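Local coordinates for outer membrane porin F (Pseudomonas aeruginosa, PDB 4RLC), which forms an eight-stranded beta-barrel in the outer membrane and probably takes part in the transport of small molecules, at residues 123-135 / 144-156. Numbering follows the deposited sequence.
Sequences QQMTMANIGAGLK and AKASLDGQYGLEK. With C8E ((hydroxyethyloxy)tri(ethyloxy)octane), chain B; C8E ((hydroxyethyloxy)tri(ethyloxy)octane), chain F; C8E ((hydroxyethyloxy)tri(ethyloxy)octane), chain D.
Lys-135 and Lys-145, a non-hydrogen-bonded pair, send two like-charged side chains side by side into the interior of an eight-stranded antiparallel beta-barrel, where one water accepts a bond from each ammonium group. The water lies 3.0 Å from Lys-135 NZ and 2.9 Å from Lys-145 NZ, and the aliphatic shafts touch at CG. Carboxylates of other strands probably offset the charge: Lys-135 NZ makes salt bridges to Glu-22 and Glu-57, Lys-145 NZ to Glu-24. The chains leave their backbones differently, Lys-145 with CG anti to the backbone N and extended, Lys-135 with CG anti to the carbonyl carbon and bent at chi3 (71°), and the amines end on either side of the water.

Strands 120-137 and 142-153 form a hairpin of the barrel wall, joined here by four hydrogen-bonded pairs, from Ala-128 with Tyr-152 to Leu-134 with Ala-146. The straightest of their eight bonds runs from Leu-148 N to Ala-132 O (2.9 Å, 173° at the hydrogen). On the inner face Gly-131 and Gly-133 stand in non-hydrogen-bonded pairs, their CA atoms 4.2 Å from those of Asp-149 and Ser-147 respectively. The Asp-149 carboxylate leans over Gly-131 through OD1, while OD2 forms a salt bridge with Lys-28.

Alternate residues build the outer, membrane-facing surface. Leu-134 and Leu-148 lie against the alkyl chain of one detergent molecule, Leu-134 CG being 3.8 Å from its C4. Ile-130 CG2 meets Tyr-152 CE1 obliquely, and the tyrosine hydroxyl is hydrogen-bonded to Trp-165 on the adjoining strand. Beyond the last regular pair, Leu-154 folds back so that CD2 packs on Ala-128 CB. Inside the barrel, Gln-151 gives NE2 to the hydroxyl of Tyr-30; its OE1 is buried without a polar partner, and the methyl CE of Met-127 lies against it at 3.1 Å.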
loop_
_atom_site.group_PDB
_atom_site.type_symbol
_atom_site.label_atom_id
_atom_site.label_comp_id
_atom_site.label_asym_id
_atom_site.label_seq_id
_atom_site.Cartn_x
_atom_site.Cartn_y
_atom_site.Cartn_z
ATOM N N GLN A 123 17.495 10.888 -4.506
ATOM C CA GLN A 123 17.805 10.002 -3.412
ATOM C C GLN A 123 17.003 8.748 -3.600
ATOM O O GLN A 123 15.874 8.788 -4.062
ATOM C CB GLN A 123 17.562 10.713 -2.085
ATOM C CG GLN A 123 16.331 10.384 -1.280
ATOM C CD GLN A 123 16.631 10.339 0.218
ATOM O OE1 GLN A 123 17.739 10.681 0.653
ATOM N NE2 GLN A 123 15.646 9.913 1.014
ATOM N N GLN A 124 17.610 7.622 -3.288
ATOM C CA GLN A 124 16.940 6.349 -3.342
ATOM C C GLN A 124 17.088 5.761 -1.963
ATOM O O GLN A 124 18.205 5.775 -1.427
ATOM C CB GLN A 124 17.685 5.434 -4.261
ATOM C CG GLN A 124 17.504 5.719 -5.718
ATOM C CD GLN A 124 18.247 4.740 -6.576
ATOM O OE1 GLN A 124 18.419 3.573 -6.208
ATOM N NE2 GLN A 124 18.697 5.201 -7.741
ATOM N N MET A 125 16.043 5.141 -1.425
ATOM C CA MET A 125 16.135 4.639 -0.064
ATOM C C MET A 125 15.282 3.379 0.081
ATOM O O MET A 125 14.235 3.287 -0.554
ATOM C CB MET A 125 15.640 5.736 0.811
ATOM C CG MET A 125 15.648 5.449 2.255
ATOM S SD MET A 125 14.938 6.820 3.211
ATOM C CE MET A 125 15.712 6.385 4.759
ATOM N N THR A 126 15.733 2.429 0.886
ATOM C CA THR A 126 14.916 1.237 1.226
ATOM C C THR A 126 14.322 1.435 2.604
ATOM O O THR A 126 15.024 1.890 3.482
ATOM C CB THR A 126 15.797 -0.030 1.191
ATOM O OG1 THR A 126 16.290 -0.192 -0.137
ATOM C CG2 THR A 126 15.004 -1.276 1.620
ATOM N N MET A 127 13.034 1.106 2.818
ATOM C CA MET A 127 12.394 1.336 4.125
ATOM C C MET A 127 11.547 0.093 4.453
ATOM O O MET A 127 11.269 -0.732 3.592
ATOM C CB MET A 127 11.519 2.573 4.032
ATOM C CG MET A 127 12.301 3.821 3.684
ATOM S SD MET A 127 11.139 5.179 3.468
ATOM C CE MET A 127 9.836 4.386 2.556
ATOM N N ALA A 128 11.242 -0.074 5.730
ATOM C CA ALA A 128 10.376 -1.143 6.173
ATOM C C ALA A 128 9.006 -0.566 6.327
ATOM O O ALA A 128 8.873 0.603 6.771
ATOM C CB ALA A 128 10.838 -1.672 7.516
ATOM N N ASN A 129 7.993 -1.380 6.075
ATOM C CA ASN A 129 6.593 -0.946 6.146
ATOM C C ASN A 129 5.851 -1.736 7.158
ATOM O O ASN A 129 6.036 -2.910 7.217
ATOM C CB ASN A 129 5.820 -1.240 4.844
ATOM C CG ASN A 129 6.397 -0.580 3.670
ATOM O OD1 ASN A 129 7.015 0.486 3.792
ATOM N ND2 ASN A 129 6.230 -1.198 2.499
ATOM N N ILE A 130 4.980 -1.093 7.957
ATOM C CA ILE A 130 4.031 -1.853 8.693
ATOM C C ILE A 130 2.687 -1.138 8.485
ATOM O O ILE A 130 2.634 0.086 8.296
ATOM C CB ILE A 130 4.439 -1.916 10.199
ATOM C CG1 ILE A 130 3.453 -2.745 10.985
ATOM C CG2 ILE A 130 4.548 -0.533 10.801
ATOM C CD1 ILE A 130 4.117 -3.624 11.999
ATOM N N GLY A 131 1.610 -1.894 8.519
ATOM C CA GLY A 131 0.311 -1.302 8.355
ATOM C C GLY A 131 -0.826 -2.101 8.866
ATOM O O GLY A 131 -0.710 -3.294 9.198
ATOM N N ALA A 132 -1.978 -1.449 8.871
ATOM C CA ALA A 132 -3.211 -2.121 9.210
ATOM C C ALA A 132 -4.378 -1.390 8.498
ATOM O O ALA A 132 -4.319 -0.214 8.117
ATOM C CB ALA A 132 -3.457 -2.075 10.751
ATOM N N GLY A 133 -5.469 -2.073 8.355
ATOM C CA GLY A 133 -6.603 -1.454 7.689
ATOM C C GLY A 133 -7.855 -2.284 7.684
ATOM O O GLY A 133 -7.943 -3.348 8.310
ATOM N N LEU A 134 -8.852 -1.744 6.969
ATOM C CA LEU A 134 -10.173 -2.380 6.863
ATOM C C LEU A 134 -10.448 -2.552 5.366
ATOM O O LEU A 134 -10.369 -1.558 4.620
ATOM C CB LEU A 134 -11.203 -1.488 7.448
ATOM C CG LEU A 134 -11.004 -1.288 8.965
ATOM C CD1 LEU A 134 -12.041 -0.306 9.452
ATOM C CD2 LEU A 134 -11.087 -2.598 9.695
ATOM N N LYS A 135 -10.779 -3.761 4.937
ATOM C CA LYS A 135 -11.210 -3.990 3.541
ATOM C C LYS A 135 -12.620 -4.498 3.618
ATOM O O LYS A 135 -12.890 -5.503 4.304
ATOM C CB LYS A 135 -10.310 -5.001 2.798
ATOM C CG LYS A 135 -8.935 -4.484 2.500
ATOM C CD LYS A 135 -8.004 -5.623 2.051
ATOM C CE LYS A 135 -8.342 -6.144 0.685
ATOM N NZ LYS A 135 -7.139 -6.958 0.202
ATOM N N ALA A 144 -13.767 -1.763 -0.964
ATOM C CA ALA A 144 -13.204 -0.491 -0.649
ATOM C C ALA A 144 -12.317 -0.724 0.621
ATOM O O ALA A 144 -12.609 -1.634 1.421
ATOM C CB ALA A 144 -14.311 0.500 -0.363
ATOM N N LYS A 145 -11.291 0.057 0.742
ATOM C CA LYS A 145 -10.285 -0.121 1.840
ATOM C C LYS A 145 -9.959 1.210 2.489
ATOM O O LYS A 145 -9.885 2.242 1.821
ATOM C CB LYS A 145 -9.016 -0.700 1.166
ATOM C CG LYS A 145 -7.721 -0.780 1.936
ATOM C CD LYS A 145 -6.707 -1.514 1.061
ATOM C CE LYS A 145 -5.244 -1.187 1.290
ATOM N NZ LYS A 145 -4.425 -2.153 0.466
ATOM N N ALA A 146 -9.806 1.226 3.839
ATOM C CA ALA A 146 -9.245 2.367 4.544
ATOM C C ALA A 146 -8.010 1.877 5.287
ATOM O O ALA A 146 -8.073 0.790 5.878
ATOM C CB ALA A 146 -10.230 2.820 5.645
ATOM N N SER A 147 -6.892 2.597 5.196
ATOM C CA SER A 147 -5.594 2.072 5.635
ATOM C C SER A 147 -4.814 3.077 6.486
ATOM O O SER A 147 -4.958 4.296 6.306
ATOM C CB SER A 147 -4.747 1.757 4.333
ATOM O OG SER A 147 -4.523 2.894 3.490
ATOM N N LEU A 148 -3.951 2.544 7.357
ATOM C CA LEU A 148 -2.889 3.273 8.049
ATOM C C LEU A 148 -1.585 2.573 7.792
ATOM O O LEU A 148 -1.538 1.344 7.925
ATOM C CB LEU A 148 -3.146 3.216 9.566
ATOM C CG LEU A 148 -4.389 3.912 10.037
ATOM C CD1 LEU A 148 -4.559 3.666 11.537
ATOM C CD2 LEU A 148 -4.335 5.419 9.733
ATOM N N ASP A 149 -0.558 3.279 7.325
ATOM C CA ASP A 149 0.692 2.650 7.023
ATOM C C ASP A 149 1.813 3.495 7.637
ATOM O O ASP A 149 1.783 4.699 7.487
ATOM C CB ASP A 149 0.926 2.566 5.496
ATOM C CG ASP A 149 -0.074 1.654 4.772
ATOM O OD1 ASP A 149 0.087 0.422 4.901
ATOM O OD2 ASP A 149 -1.005 2.137 4.022
ATOM N N GLY A 150 2.796 2.851 8.262
ATOM C CA GLY A 150 4.078 3.477 8.718
ATOM C C GLY A 150 5.268 2.994 7.878
ATOM O O GLY A 150 5.422 1.767 7.624
ATOM N N GLN A 151 6.125 3.937 7.493
ATOM C CA GLN A 151 7.335 3.608 6.804
ATOM C C GLN A 151 8.499 4.064 7.655
ATOM O O GLN A 151 8.473 5.158 8.239
ATOM C CB GLN A 151 7.420 4.292 5.453
ATOM C CG GLN A 151 6.234 4.059 4.549
ATOM C CD GLN A 151 6.271 5.040 3.400
ATOM O OE1 GLN A 151 6.774 4.732 2.334
ATOM N NE2 GLN A 151 5.789 6.253 3.641
ATOM N N TYR A 152 9.443 3.156 7.805
ATOM C CA TYR A 152 10.577 3.355 8.700
ATOM C C TYR A 152 11.883 3.284 7.949
ATOM O O TYR A 152 12.132 2.342 7.232
ATOM C CB TYR A 152 10.576 2.315 9.822
ATOM C CG TYR A 152 9.514 2.608 10.785
ATOM C CD1 TYR A 152 8.192 2.112 10.589
ATOM C CD2 TYR A 152 9.774 3.404 11.885
ATOM C CE1 TYR A 152 7.191 2.439 11.482
ATOM C CE2 TYR A 152 8.766 3.759 12.767
ATOM C CZ TYR A 152 7.482 3.232 12.568
ATOM O OH TYR A 152 6.505 3.591 13.456
ATOM N N GLY A 153 12.700 4.314 8.130
ATOM C CA GLY A 153 14.127 4.299 7.764
ATOM C C GLY A 153 14.918 3.247 8.471
ATOM O O GLY A 153 14.607 2.856 9.583
ATOM N N LEU A 154 15.943 2.735 7.771
ATOM C CA LEU A 154 16.720 1.592 8.245
ATOM C C LEU A 154 18.173 1.937 8.600
ATOM O O LEU A 154 18.954 1.067 8.942
ATOM C CB LEU A 154 16.699 0.519 7.173
ATOM C CG LEU A 154 15.298 0.009 6.869
ATOM C CD1 LEU A 154 15.306 -0.945 5.678
ATOM C CD2 LEU A 154 14.611 -0.529 8.126
ATOM N N GLU A 155 18.535 3.202 8.523
ATOM C CA GLU A 155 19.934 3.615 8.822
ATOM C C GLU A 155 20.077 4.125 10.235
ATOM O O GLU A 155 19.111 4.548 10.831
ATOM C CB GLU A 155 20.307 4.728 7.838
ATOM C CG GLU A 155 20.415 4.114 6.460
ATOM C CD GLU A 155 20.541 5.079 5.352
ATOM O OE1 GLU A 155 20.268 6.300 5.484
ATOM O OE2 GLU A 155 20.904 4.579 4.292
ATOM N N LYS A 156 21.301 4.190 10.735
ATOM C CA LYS A 156 21.599 5.131 11.856
ATOM C C LYS A 156 20.718 4.931 13.090
ATOM O O LYS A 156 20.608 5.833 13.926
ATOM C CB LYS A 156 21.439 6.588 11.412
ATOM C CG LYS A 156 22.652 7.196 10.731
ATOM C CD LYS A 156 22.252 8.429 9.943
ATOM C CE LYS A 156 21.570 8.064 8.628
ATOM N NZ LYS A 156 21.734 9.135 7.599
HETATM C C1 C8E B . -8.251 3.002 9.692
HETATM C C2 C8E B . -8.619 1.616 10.191
HETATM C C3 C8E B . -7.548 0.894 10.994
HETATM C C4 C8E B . -8.017 -0.523 11.261
HETATM C C5 C8E B . -7.219 -1.383 12.220
HETATM C C6 C8E B . -7.740 -2.818 12.157
HETATM C C7 C8E B . -6.736 -3.918 12.512
HETATM C C8 C8E B . -7.425 -5.286 12.477
HETATM O O9 C8E B . -6.710 -6.338 13.148
HETATM C C10 C8E B . -7.413 -7.364 13.901
HETATM C C11 C8E B . -8.869 -7.711 13.597
HETATM O O12 C8E B . -9.196 -8.632 14.639
HETATM C C13 C8E B . -10.331 -9.491 14.567
HETATM C C14 C8E B . -11.622 -8.763 14.290
HETATM O O15 C8E B . -11.744 -8.900 12.864
HETATM C C6 C8E F . -18.841 -7.111 14.447
HETATM C C7 C8E F . -19.448 -5.746 14.088
HETATM C C8 C8E F . -19.603 -5.506 12.581
HETATM O O9 C8E F . -19.353 -4.128 12.264
HETATM C C10 C8E F . -18.930 -3.868 10.914
HETATM C C11 C8E F . -19.847 -2.792 10.341
HETATM O O12 C8E F . -19.400 -2.297 9.080
HETATM C C13 C8E F . -18.155 -1.595 9.124
HETATM C C14 C8E F . -18.206 -0.486 8.085
HETATM O O15 C8E F . -16.907 0.106 7.974
HETATM C C16 C8E F . -16.048 -0.488 6.992
HETATM C C17 C8E F . -15.252 0.591 6.266
HETATM O O18 C8E F . -14.363 -0.026 5.329
HETATM C C19 C8E F . -13.539 0.879 4.630
HETATM C C20 C8E F . -14.292 1.325 3.423
HETATM O O21 C8E F . -14.218 2.730 3.277
HETATM C C1 C8E D . 7.650 -9.618 -9.382
HETATM C C2 C8E D . 8.677 -8.881 -8.543
HETATM C C3 C8E D . 9.569 -7.982 -9.397
HETATM C C4 C8E D . 9.069 -6.539 -9.441
HETATM C C5 C8E D . 10.015 -5.573 -8.721
HETATM C C6 C8E D . 9.929 -5.702 -7.194
HETATM C C7 C8E D . 11.047 -4.943 -6.478
HETATM C C8 C8E D . 10.525 -3.813 -5.605
HETATM O O9 C8E D . 10.281 -4.265 -4.277
HETATM C C10 C8E D . 10.461 -3.281 -3.244
HETATM C C11 C8E D . 11.549 -3.654 -2.241
HETATM O O12 C8E D . 12.795 -3.087 -2.598
HETATM C C13 C8E D . 13.720 -2.909 -1.529
HETATM C C14 C8E D . 15.079 -2.451 -2.068
HETATM O O HOH W 1 -5.059 -4.859 -0.228
#